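PDB 3ONH: ubiquitin-activating enzyme E1-like from Saccharomyces cerevisiae, which pairs with AOS1 as the SUMO E1 enzyme, activating SMT3 with ATP, and is represented here by its ubiquitin-fold domain, a module for E1-E2 interaction. Local coordinates for residues 24-36 and 102-114. Sequence-based numbering, arbitrary orientation.
Sequences DFVVLIREKYSYP and NTCSLPDVEVPLI
Tyr33 and Pro107 hold the polar centre of this contact, in which the helix 22-33 of the ubiquitin-fold domain, lying across its mixed beta sheet, is flanked by the C-terminal segment 102-114. Tyr33 OH donates to Pro107 O at 2.6 Å; the hydroxyl lies in the carbonyl plane, on a lone pair, with a C=O...O angle of 136°. Pro107 N, 3.4 Å from Tyr33 OH, carries no hydrogen and cannot be a second partner. The CB bond of Tyr33 points toward 102-114, and with CG anti to the carbonyl carbon (chi1 -52°) the hydroxyl sits against Pro107 O. Lys32 CG lies over the centre of one Tyr33 ring face, 3.6 Å above its plane. A phenylalanine here would probably leave Pro107 O without its hydroxyl donor.

Beside it, Lys32 NZ forms a salt bridge with Asp108 OD1 at 3.1 Å, meeting the carboxylate from above its plane, 53° out; both residues are exposed. Leu28 CD2 and Leu106 CD1 meet tip to tip at 3.6 Å, and the Ile29 and Leu106 side chains cross at about a right angle, Ile29 CG1 meeting Leu106 CD1 (3.9 Å). Leu106 also touches Ile10 of strand 6-12, so it links helix to sheet. Beyond Tyr33, Arg86 bridges the two segments, NE donating to Ser34 O and NH1 to Val111 O, while Val111 CG2 rests 3.9 Å from Tyr33 CD1. Val111 CG1 packs against Tyr35 OH, which has a weak hydrogen bond to Lys87 O.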
loop_
_atom_site.group_PDB
_atom_site.type_symbol
_atom_site.label_atom_id
_atom_site.label_comp_id
_atom_site.label_asym_id
_atom_site.label_seq_id
_atom_site.Cartn_x
_atom_site.Cartn_y
_atom_site.Cartn_z
ATOM N N ASP A 24 -4.645 0.122 -8.969
ATOM C CA ASP A 24 -4.893 1.511 -8.618
ATOM C C ASP A 24 -4.308 1.848 -7.253
ATOM O O ASP A 24 -3.804 2.945 -7.037
ATOM C CB ASP A 24 -6.390 1.823 -8.662
ATOM C CG ASP A 24 -6.912 1.934 -10.077
ATOM O OD1 ASP A 24 -6.105 2.204 -10.987
ATOM O OD2 ASP A 24 -8.128 1.753 -10.281
ATOM N N PHE A 25 -4.372 0.897 -6.333
ATOM C CA PHE A 25 -3.848 1.114 -4.996
ATOM C C PHE A 25 -2.346 1.349 -5.052
ATOM O O PHE A 25 -1.809 2.220 -4.361
ATOM C CB PHE A 25 -4.177 -0.083 -4.111
ATOM C CG PHE A 25 -4.094 0.211 -2.640
ATOM C CD1 PHE A 25 -4.899 1.183 -2.071
ATOM C CD2 PHE A 25 -3.231 -0.503 -1.824
ATOM C CE1 PHE A 25 -4.837 1.448 -0.719
ATOM C CE2 PHE A 25 -3.161 -0.239 -0.467
ATOM C CZ PHE A 25 -3.970 0.737 0.085
ATOM N N VAL A 26 -1.675 0.568 -5.892
ATOM C CA VAL A 26 -0.234 0.678 -6.075
ATOM C C VAL A 26 0.218 2.029 -6.644
ATOM O O VAL A 26 1.171 2.642 -6.153
ATOM C CB VAL A 26 0.280 -0.444 -6.983
ATOM C CG1 VAL A 26 1.700 -0.172 -7.405
ATOM C CG2 VAL A 26 0.179 -1.782 -6.265
ATOM N N VAL A 27 -0.444 2.474 -7.701
ATOM C CA VAL A 27 -0.192 3.790 -8.267
ATOM C C VAL A 27 -0.368 4.880 -7.209
ATOM O O VAL A 27 0.482 5.762 -7.065
ATOM C CB VAL A 27 -1.146 4.075 -9.442
ATOM C CG1 VAL A 27 -0.801 5.404 -10.088
ATOM C CG2 VAL A 27 -1.074 2.953 -10.466
ATOM N N LEU A 28 -1.465 4.788 -6.461
ATOM C CA LEU A 28 -1.816 5.746 -5.417
ATOM C C LEU A 28 -0.702 5.901 -4.395
ATOM O O LEU A 28 -0.295 7.009 -4.057
ATOM C CB LEU A 28 -3.068 5.259 -4.696
ATOM C CG LEU A 28 -4.073 6.271 -4.146
ATOM C CD1 LEU A 28 -4.993 5.574 -3.162
ATOM C CD2 LEU A 28 -3.381 7.442 -3.483
ATOM N N ILE A 29 -0.222 4.781 -3.876
ATOM C CA ILE A 29 0.790 4.826 -2.834
ATOM C C ILE A 29 2.133 5.274 -3.398
ATOM O O ILE A 29 2.849 6.068 -2.791
ATOM C CB ILE A 29 0.922 3.469 -2.142
ATOM C CG1 ILE A 29 -0.411 3.098 -1.487
ATOM C CG2 ILE A 29 2.038 3.510 -1.119
ATOM C CD1 ILE A 29 -0.450 1.711 -0.912
ATOM N N ARG A 30 2.469 4.771 -4.577
ATOM C CA ARG A 30 3.717 5.147 -5.216
ATOM C C ARG A 30 3.791 6.653 -5.445
ATOM O O ARG A 30 4.771 7.290 -5.085
ATOM C CB ARG A 30 3.892 4.415 -6.542
ATOM C CG ARG A 30 5.183 4.757 -7.265
ATOM C CD ARG A 30 5.120 4.354 -8.726
ATOM N NE ARG A 30 5.218 2.910 -8.917
ATOM C CZ ARG A 30 4.315 2.174 -9.560
ATOM N NH1 ARG A 30 3.227 2.742 -10.067
ATOM N NH2 ARG A 30 4.496 0.865 -9.690
ATOM N N GLU A 31 2.759 7.226 -6.050
ATOM C CA GLU A 31 2.794 8.652 -6.372
ATOM C C GLU A 31 2.732 9.533 -5.123
ATOM O O GLU A 31 3.444 10.529 -5.021
ATOM C CB GLU A 31 1.671 9.017 -7.342
ATOM C CG GLU A 31 1.677 8.194 -8.629
ATOM C CD GLU A 31 2.450 8.862 -9.763
ATOM O OE1 GLU A 31 2.565 8.248 -10.849
ATOM O OE2 GLU A 31 2.933 10.003 -9.573
ATOM N N LYS A 32 1.888 9.154 -4.171
ATOM C CA LYS A 32 1.708 9.934 -2.950
ATOM C C LYS A 32 3.006 10.108 -2.165
ATOM O O LYS A 32 3.283 11.201 -1.670
ATOM C CB LYS A 32 0.611 9.316 -2.074
ATOM C CG LYS A 32 0.515 9.876 -0.662
ATOM C CD LYS A 32 -0.222 11.201 -0.607
ATOM C CE LYS A 32 -0.446 11.644 0.838
ATOM N NZ LYS A 32 -1.213 12.911 0.934
ATOM N N TYR A 33 3.807 9.048 -2.063
ATOM C CA TYR A 33 5.025 9.104 -1.251
ATOM C C TYR A 33 6.320 9.097 -2.065
ATOM O O TYR A 33 7.406 9.013 -1.502
ATOM C CB TYR A 33 5.048 7.978 -0.209
ATOM C CG TYR A 33 3.803 7.914 0.634
ATOM C CD1 TYR A 33 3.565 8.849 1.631
ATOM C CD2 TYR A 33 2.858 6.920 0.431
ATOM C CE1 TYR A 33 2.415 8.795 2.395
ATOM C CE2 TYR A 33 1.715 6.855 1.197
ATOM C CZ TYR A 33 1.498 7.793 2.175
ATOM O OH TYR A 33 0.353 7.730 2.929
ATOM N N SER A 34 6.201 9.175 -3.386
ATOM C CA SER A 34 7.357 9.307 -4.274
ATOM C C SER A 34 8.259 8.086 -4.287
ATOM O O SER A 34 9.474 8.198 -4.137
ATOM C CB SER A 34 8.162 10.555 -3.923
ATOM O OG SER A 34 7.304 11.682 -3.918
ATOM N N TYR A 35 7.657 6.916 -4.449
ATOM C CA TYR A 35 8.423 5.710 -4.714
ATOM C C TYR A 35 8.700 5.660 -6.209
ATOM O O TYR A 35 8.084 6.393 -6.976
ATOM C CB TYR A 35 7.657 4.463 -4.267
ATOM C CG TYR A 35 7.622 4.276 -2.773
ATOM C CD1 TYR A 35 8.650 3.621 -2.109
ATOM C CD2 TYR A 35 6.550 4.735 -2.028
ATOM C CE1 TYR A 35 8.624 3.446 -0.747
ATOM C CE2 TYR A 35 6.512 4.563 -0.661
ATOM C CZ TYR A 35 7.554 3.924 -0.028
ATOM O OH TYR A 35 7.518 3.755 1.335
ATOM N N PRO A 36 9.642 4.805 -6.627
ATOM C CA PRO A 36 9.954 4.641 -8.050
ATOM C C PRO A 36 8.961 3.703 -8.724
ATOM O O PRO A 36 7.956 3.343 -8.120
ATOM C CB PRO A 36 11.334 3.986 -8.033
ATOM C CG PRO A 36 11.803 4.049 -6.605
ATOM C CD PRO A 36 10.581 4.067 -5.774
ATOM N N ASN A 102 -16.815 5.692 -0.557
ATOM C CA ASN A 102 -15.710 5.958 -1.461
ATOM C C ASN A 102 -14.667 6.854 -0.813
ATOM O O ASN A 102 -14.189 7.810 -1.416
ATOM C CB ASN A 102 -16.224 6.586 -2.754
ATOM C CG ASN A 102 -17.241 5.709 -3.454
ATOM O OD1 ASN A 102 -16.976 4.545 -3.734
ATOM N ND2 ASN A 102 -18.411 6.262 -3.733
ATOM N N THR A 103 -14.331 6.538 0.430
ATOM C CA THR A 103 -13.242 7.199 1.111
ATOM C C THR A 103 -12.039 6.271 1.056
ATOM O O THR A 103 -12.138 5.093 1.389
ATOM C CB THR A 103 -13.591 7.506 2.580
ATOM O OG1 THR A 103 -14.802 8.266 2.634
ATOM C CG2 THR A 103 -12.483 8.298 3.244
ATOM N N CYS A 104 -10.918 6.797 0.590
ATOM C CA CYS A 104 -9.645 6.114 0.721
ATOM C C CYS A 104 -8.606 7.161 1.023
ATOM O O CYS A 104 -7.971 7.694 0.120
ATOM C CB CYS A 104 -9.270 5.370 -0.553
ATOM S SG CYS A 104 -7.645 4.578 -0.457
ATOM N N SER A 105 -8.442 7.465 2.302
ATOM C CA SER A 105 -7.588 8.563 2.714
ATOM C C SER A 105 -6.208 8.067 3.139
ATOM O O SER A 105 -6.080 7.404 4.158
ATOM C CB SER A 105 -8.251 9.312 3.867
ATOM O OG SER A 105 -7.652 10.574 4.080
ATOM N N LEU A 106 -5.180 8.387 2.357
ATOM C CA LEU A 106 -3.819 8.020 2.720
ATOM C C LEU A 106 -3.220 9.025 3.696
ATOM O O LEU A 106 -3.416 10.228 3.564
ATOM C CB LEU A 106 -2.919 7.903 1.484
ATOM C CG LEU A 106 -3.189 6.770 0.489
ATOM C CD1 LEU A 106 -1.959 6.488 -0.356
ATOM C CD2 LEU A 106 -3.605 5.517 1.203
ATOM N N PRO A 107 -2.468 8.529 4.679
ATOM C CA PRO A 107 -1.868 9.406 5.685
ATOM C C PRO A 107 -0.789 10.326 5.113
ATOM O O PRO A 107 0.005 9.921 4.256
ATOM C CB PRO A 107 -1.240 8.417 6.668
ATOM C CG PRO A 107 -0.985 7.193 5.854
ATOM C CD PRO A 107 -2.166 7.111 4.932
ATOM N N ASP A 108 -0.757 11.560 5.596
ATOM C CA ASP A 108 0.341 12.455 5.260
ATOM C C ASP A 108 1.537 12.159 6.150
ATOM O O ASP A 108 1.605 12.607 7.293
ATOM C CB ASP A 108 -0.092 13.916 5.333
ATOM C CG ASP A 108 -0.889 14.333 4.109
ATOM O OD1 ASP A 108 -0.272 14.846 3.152
ATOM O OD2 ASP A 108 -2.121 14.123 4.088
ATOM N N VAL A 109 2.460 11.367 5.607
ATOM C CA VAL A 109 3.644 10.905 6.321
ATOM C C VAL A 109 4.905 11.371 5.597
ATOM O O VAL A 109 4.900 11.557 4.381
ATOM C CB VAL A 109 3.683 9.363 6.388
ATOM C CG1 VAL A 109 4.966 8.889 7.050
ATOM C CG2 VAL A 109 2.469 8.826 7.110
ATOM N N GLU A 110 5.982 11.556 6.351
ATOM C CA GLU A 110 7.264 11.939 5.775
ATOM C C GLU A 110 8.069 10.696 5.436
ATOM O O GLU A 110 8.458 9.946 6.332
ATOM C CB GLU A 110 8.051 12.797 6.762
ATOM C CG GLU A 110 9.171 13.597 6.132
ATOM C CD GLU A 110 9.692 14.683 7.061
ATOM O OE1 GLU A 110 10.414 14.342 8.027
ATOM O OE2 GLU A 110 9.371 15.871 6.830
ATOM N N VAL A 111 8.300 10.477 4.141
ATOM C CA VAL A 111 9.048 9.317 3.673
ATOM C C VAL A 111 10.285 9.778 2.944
ATOM O O VAL A 111 10.220 10.178 1.787
ATOM C CB VAL A 111 8.223 8.433 2.728
ATOM C CG1 VAL A 111 9.019 7.213 2.348
ATOM C CG2 VAL A 111 6.924 8.023 3.389
ATOM N N PRO A 112 11.430 9.714 3.622
ATOM C CA PRO A 112 12.676 10.254 3.088
ATOM C C PRO A 112 13.389 9.257 2.187
ATOM O O PRO A 112 13.076 8.069 2.221
ATOM C CB PRO A 112 13.525 10.477 4.346
ATOM C CG PRO A 112 12.759 9.794 5.504
ATOM C CD PRO A 112 11.633 9.024 4.906
ATOM N N LEU A 113 14.330 9.746 1.390
ATOM C CA LEU A 113 15.311 8.889 0.758
ATOM C C LEU A 113 16.348 8.493 1.807
ATOM O O LEU A 113 16.738 9.308 2.641
ATOM C CB LEU A 113 16.009 9.620 -0.385
ATOM C CG LEU A 113 15.229 9.916 -1.662
ATOM C CD1 LEU A 113 16.200 10.419 -2.714
ATOM C CD2 LEU A 113 14.524 8.669 -2.149
ATOM N N ILE A 114 16.790 7.241 1.765
ATOM C CA ILE A 114 17.831 6.764 2.670
ATOM C C ILE A 114 18.795 5.875 1.917
ATOM O O ILE A 114 18.458 5.332 0.875
ATOM C CB ILE A 114 17.241 5.944 3.824
ATOM C CG1 ILE A 114 16.401 4.795 3.265
ATOM C CG2 ILE A 114 16.433 6.836 4.738
ATOM C CD1 ILE A 114 16.128 3.701 4.256
#